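Local atomic coordinates of phospholethanolamine N-methyltransferase 2 (Haemonchus contortus, PDB entry 4KRI), a protein that probably catalyses the S-adenosylmethionine-dependent N-methylation of phosphomonomethylethanolamine and then phosphodimethylethanolamine on the nematode route to phosphocholine. Residues 94-100 and 159-165. Sequence-based numbering, arbitrary orientation.
Sequences LRTDGVL and WTLMKKP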
loop_
_atom_site.group_PDB
_atom_site.type_symbol
_atom_site.label_atom_id
_atom_site.label_comp_id
_atom_site.label_asym_id
_atom_site.label_seq_id
_atom_site.Cartn_x
_atom_site.Cartn_y
_atom_site.Cartn_z
ATOM N N LEU A 94 -10.028 -3.678 24.550
ATOM C CA LEU A 94 -9.033 -2.618 24.343
ATOM C C LEU A 94 -9.477 -1.276 24.888
ATOM O O LEU A 94 -10.655 -0.935 24.826
ATOM C CB LEU A 94 -8.730 -2.448 22.848
ATOM C CG LEU A 94 -7.864 -3.552 22.236
ATOM C CD1 LEU A 94 -7.998 -3.531 20.715
ATOM C CD2 LEU A 94 -6.401 -3.386 22.638
ATOM N N ARG A 95 -8.527 -0.517 25.426
ATOM C CA ARG A 95 -8.753 0.904 25.688
ATOM C C ARG A 95 -8.897 1.644 24.371
ATOM O O ARG A 95 -8.375 1.203 23.347
ATOM C CB ARG A 95 -7.552 1.506 26.418
ATOM C CG ARG A 95 -7.321 0.939 27.793
ATOM C CD ARG A 95 -5.980 1.398 28.363
ATOM N NE ARG A 95 -5.891 2.855 28.443
ATOM C CZ ARG A 95 -5.327 3.511 29.452
ATOM N NH1 ARG A 95 -4.798 2.836 30.464
ATOM N NH2 ARG A 95 -5.289 4.839 29.450
ATOM N N THR A 96 -9.568 2.794 24.385
ATOM C CA THR A 96 -9.551 3.639 23.199
ATOM C C THR A 96 -8.091 3.999 22.887
ATOM O O THR A 96 -7.301 4.258 23.800
ATOM C CB THR A 96 -10.430 4.894 23.369
ATOM O OG1 THR A 96 -11.796 4.484 23.530
ATOM C CG2 THR A 96 -10.321 5.798 22.138
ATOM N N ASP A 97 -7.755 3.961 21.600
ATOM C CA ASP A 97 -6.385 4.117 21.068
ATOM C C ASP A 97 -5.519 2.876 21.267
ATOM O O ASP A 97 -4.349 2.875 20.886
ATOM C CB ASP A 97 -5.661 5.343 21.630
ATOM C CG ASP A 97 -6.407 6.629 21.384
ATOM O OD1 ASP A 97 -7.017 6.769 20.304
ATOM O OD2 ASP A 97 -6.380 7.497 22.281
ATOM N N GLY A 98 -6.091 1.826 21.843
ATOM C CA GLY A 98 -5.377 0.568 22.005
ATOM C C GLY A 98 -5.133 -0.082 20.653
ATOM O O GLY A 98 -5.882 0.149 19.704
ATOM N N VAL A 99 -4.079 -0.887 20.557
ATOM C CA VAL A 99 -3.654 -1.406 19.268
ATOM C C VAL A 99 -3.942 -2.900 19.182
ATOM O O VAL A 99 -3.663 -3.640 20.119
ATOM C CB VAL A 99 -2.144 -1.183 19.074
ATOM C CG1 VAL A 99 -1.682 -1.778 17.743
ATOM C CG2 VAL A 99 -1.826 0.306 19.138
ATOM N N LEU A 100 -4.522 -3.332 18.062
ATOM C CA LEU A 100 -4.661 -4.755 17.765
ATOM C C LEU A 100 -3.635 -5.140 16.729
ATOM O O LEU A 100 -3.599 -4.558 15.651
ATOM C CB LEU A 100 -6.063 -5.073 17.222
ATOM C CG LEU A 100 -6.283 -6.467 16.617
ATOM C CD1 LEU A 100 -6.066 -7.582 17.649
ATOM C CD2 LEU A 100 -7.685 -6.560 16.037
ATOM N N TRP A 159 -2.155 -7.642 10.534
ATOM C CA TRP A 159 -2.887 -6.376 10.501
ATOM C C TRP A 159 -2.500 -5.557 11.713
ATOM O O TRP A 159 -2.402 -6.083 12.813
ATOM C CB TRP A 159 -4.409 -6.616 10.556
ATOM C CG TRP A 159 -5.033 -7.095 9.286
ATOM C CD1 TRP A 159 -5.728 -6.344 8.376
ATOM C CD2 TRP A 159 -5.051 -8.435 8.793
ATOM N NE1 TRP A 159 -6.172 -7.145 7.343
ATOM C CE2 TRP A 159 -5.762 -8.430 7.574
ATOM C CE3 TRP A 159 -4.530 -9.646 9.262
ATOM C CZ2 TRP A 159 -5.965 -9.588 6.820
ATOM C CZ3 TRP A 159 -4.727 -10.788 8.513
ATOM C CH2 TRP A 159 -5.436 -10.751 7.304
ATOM N N THR A 160 -2.308 -4.262 11.518
ATOM C CA THR A 160 -2.130 -3.337 12.632
ATOM C C THR A 160 -3.338 -2.419 12.603
ATOM O O THR A 160 -3.528 -1.700 11.628
ATOM C CB THR A 160 -0.858 -2.474 12.441
ATOM O OG1 THR A 160 0.305 -3.320 12.431
ATOM C CG2 THR A 160 -0.713 -1.487 13.594
ATOM N N LEU A 161 -4.150 -2.447 13.661
ATOM C CA LEU A 161 -5.388 -1.650 13.728
ATOM C C LEU A 161 -5.454 -0.951 15.077
ATOM O O LEU A 161 -4.859 -1.420 16.043
ATOM C CB LEU A 161 -6.601 -2.580 13.588
ATOM C CG LEU A 161 -6.633 -3.525 12.383
ATOM C CD1 LEU A 161 -7.734 -4.575 12.554
ATOM C CD2 LEU A 161 -6.842 -2.748 11.101
ATOM N N MET A 162 -6.176 0.166 15.155
ATOM C CA MET A 162 -6.283 0.899 16.414
ATOM C C MET A 162 -7.745 1.149 16.757
ATOM O O MET A 162 -8.531 1.530 15.885
ATOM C CB MET A 162 -5.535 2.237 16.287
ATOM C CG MET A 162 -5.483 3.062 17.564
ATOM S SD MET A 162 -4.215 4.363 17.517
ATOM C CE MET A 162 -3.592 4.139 15.840
ATOM N N LYS A 163 -8.118 0.947 18.018
ATOM C CA LYS A 163 -9.493 1.207 18.444
ATOM C C LYS A 163 -9.751 2.707 18.512
ATOM O O LYS A 163 -8.983 3.437 19.136
ATOM C CB LYS A 163 -9.735 0.621 19.826
ATOM C CG LYS A 163 -11.178 0.794 20.305
ATOM C CD LYS A 163 -11.363 0.286 21.735
ATOM C CE LYS A 163 -12.788 0.540 22.212
ATOM N NZ LYS A 163 -13.065 -0.058 23.550
ATOM N N LYS A 164 -10.835 3.163 17.884
ATOM C CA LYS A 164 -11.171 4.594 17.843
ATOM C C LYS A 164 -12.667 4.798 18.058
ATOM O O LYS A 164 -13.470 3.884 17.830
ATOM C CB LYS A 164 -10.773 5.202 16.493
ATOM C CG LYS A 164 -9.288 5.226 16.228
ATOM C CD LYS A 164 -8.573 6.171 17.183
ATOM C CE LYS A 164 -7.097 6.303 16.804
ATOM N NZ LYS A 164 -6.345 7.181 17.746
ATOM N N PRO A 165 -13.047 5.996 18.527
ATOM C CA PRO A 165 -14.468 6.347 18.643
ATOM C C PRO A 165 -15.018 6.833 17.300
ATOM O O PRO A 165 -14.286 7.479 16.540
ATOM C CB PRO A 165 -14.452 7.495 19.654
ATOM C CG PRO A 165 -13.132 8.177 19.402
ATOM C CD PRO A 165 -12.168 7.035 19.095
HETATM O O HOH W 1 -12.888 2.484 25.080
#
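Lys163 reaches along the type II beta turn Arg95–Gly98 to the end of helix 80-93, and its NZ donates to Leu94 O at 2.9 Å. The turn leads into strand 98-105, which pairs antiparallel with strand 156-166 in the N-terminal region, apart from the residues that hold S-adenosylhomocysteine and phosphomonomethylethanolamine. With CG anti to the backbone N (chi1 -177°) and every later torsion extended, the lysine lays its methylenes beside Arg95 O and Leu94 CB. A long unbranched chain with a charged tip suits this place: the ammonium also serves Leu91 O, forms a salt bridge with Glu129 and donates to a water held by Thr96 OG1, so its charge, balanced by Glu129, probably offsets the negative carbonyl end of the helix.

Asp97, a turn residue, takes Lys164, which is bent at chi2 (-67°); the two side chains cross at about a right angle, and NZ meets OD1 from above the carboxylate plane, 2.7 Å away, in a salt bridge. The backbone of Lys163 ties the turn to its strand: O accepts from Asp97 N, and N donates to Gly98 O. Farther along, Leu100 and Leu161 exchange two backbone bonds as a hydrogen-bonded pair. Their side chains lie alongside each other, with CD2 of Leu100 4.0 Å from CD1 of Leu161; branched aliphatic groups suit this face, where Phe122 of helix 114-124 packs on Leu161. Val99 and Met162 form the non-hydrogen-bonded pair on the opposite face, both touching Val17. Unbranched at CB, the methionine can bring its CG to 3.5 Å from Asp97 O.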